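Local coordinates for protein Xcc_ctr_pt (Xanthomonas campestris pv. campestris, PDB 6NJW) that probably cleaves DNA as a Class 2 OLD family nuclease, its C-terminal region carrying a magnesium-binding Toprim domain thought to work by two-metal catalysis, at residues F139-R152 with A165-D177. Sequence-based numbering, arbitrary orientation.
Sequences FAGGLAEDMQEVIR and ALQQWVDDPAQID
Phe139 and Leu166 each reach across a roughly antiparallel helix pair in the helical part of this C-terminal nuclease region, away from the magnesium site. Helix 134-154 meets helix 160-171 and the turn behind it, their local axes 9.2 Å apart at a crossing angle of -149°. Phe139 has CG anti to its backbone nitrogen (chi1 -165°), which sends the ring across to the end of the second helix. There CE1 lies 3.5 Å from Trp169 CB, the two side chains crossing at about a right angle, while CZ meets Val170 CG2 at 3.7 Å. The backbone around Trp169 C and Val170 N borders the ring edge in its plane, and Ala144 CA of its own helix sits 3.8 Å above the ring centre. Ile176 CG2 touches the same ring obliquely, and Leu181 of helix 178-188 adds a further apolar contact, joining a third helix to the packing. Beyond the helix end, Pro173, second residue of the type I turn from Asp172 to Gln175, rests its CB 3.7 Å from Ala140 CA. Toward the start of segment 165-177, Leu166 is a knob among Phe139, Gln148, Ile151 and Arg152; its CD2 approaches Ile151 CG2 to 4.0 Å. The extended Gln148 side chain lays its CG against that leucine, then passes Val170 CG2 to reach Gln167. There NE2 donates a hydrogen bond to Gln167 OE1 (3.0 Å, 162°), arriving from above the plane of the Gln167 carbonyl, while Gln167 NE2 hydrogen-bonds to Asp171 OD1, one turn further along its own helix.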
loop_
_atom_site.group_PDB
_atom_site.type_symbol
_atom_site.label_atom_id
_atom_site.label_comp_id
_atom_site.label_asym_id
_atom_site.label_seq_id
_atom_site.Cartn_x
_atom_site.Cartn_y
_atom_site.Cartn_z
ATOM N N PHE A 139 7.270 -11.095 3.564
ATOM C CA PHE A 139 8.199 -12.107 4.050
ATOM C C PHE A 139 7.560 -13.485 4.026
ATOM O O PHE A 139 8.193 -14.465 3.624
ATOM C CB PHE A 139 8.675 -11.778 5.467
ATOM C CG PHE A 139 9.878 -12.564 5.884
ATOM C CD1 PHE A 139 9.740 -13.826 6.430
ATOM C CD2 PHE A 139 11.153 -12.055 5.698
ATOM C CE1 PHE A 139 10.847 -14.561 6.798
ATOM C CE2 PHE A 139 12.263 -12.783 6.065
ATOM C CZ PHE A 139 12.106 -14.043 6.612
ATOM N N ALA A 140 6.312 -13.577 4.480
ATOM C CA ALA A 140 5.616 -14.854 4.505
ATOM C C ALA A 140 5.107 -15.243 3.126
ATOM O O ALA A 140 5.035 -16.435 2.813
ATOM C CB ALA A 140 4.455 -14.796 5.503
ATOM N N GLY A 141 4.785 -14.261 2.286
ATOM C CA GLY A 141 4.193 -14.538 0.992
ATOM C C GLY A 141 5.155 -14.602 -0.177
ATOM O O GLY A 141 4.809 -14.158 -1.276
ATOM N N GLY A 142 6.359 -15.133 0.028
ATOM C CA GLY A 142 7.240 -15.482 -1.070
ATOM C C GLY A 142 8.503 -14.659 -1.207
ATOM O O GLY A 142 9.369 -15.034 -2.003
ATOM N N LEU A 143 8.659 -13.561 -0.467
ATOM C CA LEU A 143 9.865 -12.745 -0.555
ATOM C C LEU A 143 10.818 -12.961 0.624
ATOM O O LEU A 143 11.686 -12.114 0.872
ATOM C CB LEU A 143 9.491 -11.263 -0.670
ATOM C CG LEU A 143 8.949 -10.825 -2.034
ATOM C CD1 LEU A 143 8.380 -9.406 -1.987
ATOM C CD2 LEU A 143 10.015 -10.941 -3.111
ATOM N N ALA A 144 10.691 -14.086 1.335
ATOM C CA ALA A 144 11.491 -14.319 2.539
ATOM C C ALA A 144 12.985 -14.191 2.265
ATOM O O ALA A 144 13.698 -13.466 2.970
ATOM C CB ALA A 144 11.176 -15.704 3.110
ATOM N N GLU A 145 13.476 -14.885 1.241
ATOM C CA GLU A 145 14.918 -14.964 1.020
ATOM C C GLU A 145 15.493 -13.640 0.523
ATOM O O GLU A 145 16.604 -13.256 0.912
ATOM C CB GLU A 145 15.238 -16.090 0.037
ATOM C CG GLU A 145 16.683 -16.109 -0.438
ATOM C CD GLU A 145 17.192 -17.513 -0.719
ATOM O OE1 GLU A 145 16.360 -18.448 -0.802
ATOM O OE2 GLU A 145 18.427 -17.679 -0.856
ATOM N N ASP A 146 14.765 -12.927 -0.339
ATOM C CA ASP A 146 15.259 -11.632 -0.804
ATOM C C ASP A 146 15.296 -10.609 0.332
ATOM O O ASP A 146 16.189 -9.757 0.379
ATOM C CB ASP A 146 14.398 -11.119 -1.957
ATOM C CG ASP A 146 14.406 -12.066 -3.156
ATOM O OD1 ASP A 146 15.438 -12.145 -3.857
ATOM O OD2 ASP A 146 13.387 -12.755 -3.374
ATOM N N MET A 147 14.320 -10.660 1.238
ATOM C CA MET A 147 14.343 -9.742 2.369
ATOM C C MET A 147 15.506 -10.056 3.300
ATOM O O MET A 147 16.111 -9.138 3.863
ATOM C CB MET A 147 13.005 -9.790 3.100
ATOM C CG MET A 147 11.871 -9.208 2.250
ATOM S SD MET A 147 10.226 -9.481 2.897
ATOM C CE MET A 147 10.220 -8.319 4.275
ATOM N N GLN A 148 15.855 -11.338 3.444
ATOM C CA GLN A 148 17.051 -11.689 4.199
ATOM C C GLN A 148 18.293 -11.052 3.591
ATOM O O GLN A 148 19.123 -10.490 4.311
ATOM C CB GLN A 148 17.211 -13.206 4.269
ATOM C CG GLN A 148 18.470 -13.649 5.010
ATOM C CD GLN A 148 18.586 -15.157 5.092
ATOM O OE1 GLN A 148 18.262 -15.869 4.137
ATOM N NE2 GLN A 148 19.036 -15.657 6.240
ATOM N N GLU A 149 18.433 -11.110 2.266
ATOM C CA GLU A 149 19.653 -10.587 1.662
ATOM C C GLU A 149 19.750 -9.078 1.830
ATOM O O GLU A 149 20.844 -8.547 2.068
ATOM C CB GLU A 149 19.736 -10.974 0.184
ATOM C CG GLU A 149 21.163 -10.913 -0.387
ATOM C CD GLU A 149 22.214 -11.566 0.523
ATOM O OE1 GLU A 149 22.804 -10.859 1.378
ATOM O OE2 GLU A 149 22.450 -12.791 0.378
ATOM N N VAL A 150 18.620 -8.368 1.725
ATOM C CA VAL A 150 18.636 -6.927 1.970
ATOM C C VAL A 150 19.072 -6.639 3.402
ATOM O O VAL A 150 19.971 -5.824 3.643
ATOM C CB VAL A 150 17.262 -6.301 1.668
ATOM C CG1 VAL A 150 17.271 -4.820 2.041
ATOM C CG2 VAL A 150 16.906 -6.478 0.185
ATOM N N ILE A 151 18.444 -7.304 4.371
ATOM C CA ILE A 151 18.752 -7.031 5.774
ATOM C C ILE A 151 20.240 -7.232 6.044
ATOM O O ILE A 151 20.907 -6.368 6.621
ATOM C CB ILE A 151 17.884 -7.910 6.690
ATOM C CG1 ILE A 151 16.420 -7.479 6.580
ATOM C CG2 ILE A 151 18.372 -7.831 8.153
ATOM C CD1 ILE A 151 15.437 -8.467 7.200
ATOM N N ARG A 152 20.792 -8.356 5.579
ATOM C CA ARG A 152 22.198 -8.654 5.834
ATOM C C ARG A 152 23.127 -7.705 5.092
ATOM O O ARG A 152 24.229 -7.415 5.577
ATOM C CB ARG A 152 22.486 -10.109 5.470
ATOM C CG ARG A 152 21.956 -11.066 6.520
ATOM C CD ARG A 152 22.185 -12.542 6.182
ATOM N NE ARG A 152 23.385 -12.781 5.381
ATOM C CZ ARG A 152 24.639 -12.590 5.794
ATOM N NH1 ARG A 152 24.891 -12.133 7.013
ATOM N NH2 ARG A 152 25.652 -12.846 4.971
ATOM N N ALA A 165 17.965 -16.267 14.027
ATOM C CA ALA A 165 16.520 -16.077 13.989
ATOM C C ALA A 165 16.060 -15.768 12.572
ATOM O O ALA A 165 15.020 -16.263 12.127
ATOM C CB ALA A 165 16.101 -14.964 14.948
ATOM N N LEU A 166 16.845 -14.970 11.846
ATOM C CA LEU A 166 16.499 -14.603 10.479
ATOM C C LEU A 166 16.493 -15.829 9.574
ATOM O O LEU A 166 15.542 -16.049 8.814
ATOM C CB LEU A 166 17.490 -13.559 9.958
ATOM C CG LEU A 166 17.207 -12.934 8.585
ATOM C CD1 LEU A 166 15.760 -12.491 8.474
ATOM C CD2 LEU A 166 18.146 -11.772 8.307
ATOM N N GLN A 167 17.565 -16.627 9.634
ATOM C CA GLN A 167 17.611 -17.871 8.871
ATOM C C GLN A 167 16.441 -18.771 9.235
ATOM O O GLN A 167 15.873 -19.452 8.374
ATOM C CB GLN A 167 18.946 -18.579 9.114
ATOM C CG GLN A 167 19.204 -19.768 8.194
ATOM C CD GLN A 167 19.052 -19.408 6.732
ATOM O OE1 GLN A 167 19.816 -18.601 6.202
ATOM N NE2 GLN A 167 18.062 -20.006 6.069
ATOM N N GLN A 168 16.044 -18.752 10.504
ATOM C CA GLN A 168 14.936 -19.581 10.964
ATOM C C GLN A 168 13.601 -19.109 10.392
ATOM O O GLN A 168 12.749 -19.932 10.032
ATOM C CB GLN A 168 14.934 -19.580 12.492
ATOM C CG GLN A 168 13.674 -20.013 13.185
ATOM C CD GLN A 168 13.873 -20.029 14.688
ATOM O OE1 GLN A 168 14.995 -19.843 15.174
ATOM N NE2 GLN A 168 12.791 -20.238 15.437
ATOM N N TRP A 169 13.395 -17.792 10.291
ATOM C CA TRP A 169 12.166 -17.299 9.670
ATOM C C TRP A 169 12.111 -17.657 8.194
ATOM O O TRP A 169 11.039 -17.963 7.662
ATOM C CB TRP A 169 12.042 -15.785 9.807
ATOM C CG TRP A 169 12.175 -15.238 11.177
ATOM C CD1 TRP A 169 11.852 -15.850 12.354
ATOM C CD2 TRP A 169 12.658 -13.942 11.512
ATOM N NE1 TRP A 169 12.108 -15.007 13.405
ATOM C CE2 TRP A 169 12.611 -13.829 12.915
ATOM C CE3 TRP A 169 13.137 -12.864 10.760
ATOM C CZ2 TRP A 169 13.030 -12.681 13.584
ATOM C CZ3 TRP A 169 13.544 -11.722 11.422
ATOM C CH2 TRP A 169 13.492 -11.638 12.819
ATOM N N VAL A 170 13.250 -17.581 7.507
ATOM C CA VAL A 170 13.282 -17.949 6.100
ATOM C C VAL A 170 12.909 -19.415 5.935
ATOM O O VAL A 170 12.108 -19.774 5.066
ATOM C CB VAL A 170 14.667 -17.642 5.507
ATOM C CG1 VAL A 170 14.807 -18.262 4.128
ATOM C CG2 VAL A 170 14.885 -16.143 5.445
ATOM N N ASP A 171 13.464 -20.281 6.788
ATOM C CA ASP A 171 13.173 -21.708 6.709
ATOM C C ASP A 171 11.724 -22.023 7.038
ATOM O O ASP A 171 11.234 -23.086 6.655
ATOM C CB ASP A 171 14.100 -22.483 7.649
ATOM C CG ASP A 171 15.540 -22.461 7.191
ATOM O OD1 ASP A 171 15.771 -22.178 5.993
ATOM O OD2 ASP A 171 16.446 -22.721 8.020
ATOM N N ASP A 172 11.024 -21.133 7.732
ATOM C CA ASP A 172 9.625 -21.359 8.093
ATOM C C ASP A 172 8.930 -20.019 8.249
ATOM O O ASP A 172 8.657 -19.562 9.367
ATOM C CB ASP A 172 9.516 -22.187 9.372
ATOM C CG ASP A 172 8.092 -22.601 9.682
ATOM O OD1 ASP A 172 7.165 -22.162 8.966
ATOM O OD2 ASP A 172 7.901 -23.360 10.655
ATOM N N PRO A 173 8.588 -19.368 7.132
ATOM C CA PRO A 173 7.986 -18.025 7.207
ATOM C C PRO A 173 6.671 -17.979 7.957
ATOM O O PRO A 173 6.148 -16.879 8.179
ATOM C CB PRO A 173 7.802 -17.639 5.732
ATOM C CG PRO A 173 7.725 -18.949 5.014
ATOM C CD PRO A 173 8.691 -19.846 5.745
ATOM N N ALA A 174 6.117 -19.128 8.346
ATOM C CA ALA A 174 4.989 -19.135 9.268
ATOM C C ALA A 174 5.418 -18.847 10.699
ATOM O O ALA A 174 4.598 -18.377 11.496
ATOM C CB ALA A 174 4.257 -20.478 9.203
ATOM N N GLN A 175 6.678 -19.119 11.038
ATOM C CA GLN A 175 7.256 -18.786 12.338
ATOM C C GLN A 175 8.198 -17.596 12.116
ATOM O O GLN A 175 9.280 -17.730 11.538
ATOM C CB GLN A 175 7.937 -20.017 12.960
ATOM C CG GLN A 175 9.443 -20.221 12.663
ATOM C CD GLN A 175 10.028 -21.487 13.271
ATOM O OE1 GLN A 175 10.465 -21.489 14.423
ATOM N NE2 GLN A 175 10.075 -22.561 12.485
ATOM N N ILE A 176 7.753 -16.404 12.496
ATOM C CA ILE A 176 8.578 -15.206 12.393
ATOM C C ILE A 176 8.334 -14.375 13.637
ATOM O O ILE A 176 7.214 -14.334 14.161
ATOM C CB ILE A 176 8.302 -14.399 11.098
ATOM C CG1 ILE A 176 6.871 -13.870 11.030
ATOM C CG2 ILE A 176 8.558 -15.221 9.874
ATOM C CD1 ILE A 176 6.689 -12.482 11.563
ATOM N N ASP A 177 9.390 -13.734 14.124
ATOM C CA ASP A 177 9.280 -12.736 15.181
ATOM C C ASP A 177 8.994 -11.416 14.482
ATOM O O ASP A 177 9.908 -10.754 13.981
ATOM C CB ASP A 177 10.555 -12.685 16.012
ATOM C CG ASP A 177 10.450 -11.763 17.209
ATOM O OD1 ASP A 177 9.526 -10.929 17.264
ATOM O OD2 ASP A 177 11.315 -11.882 18.106
#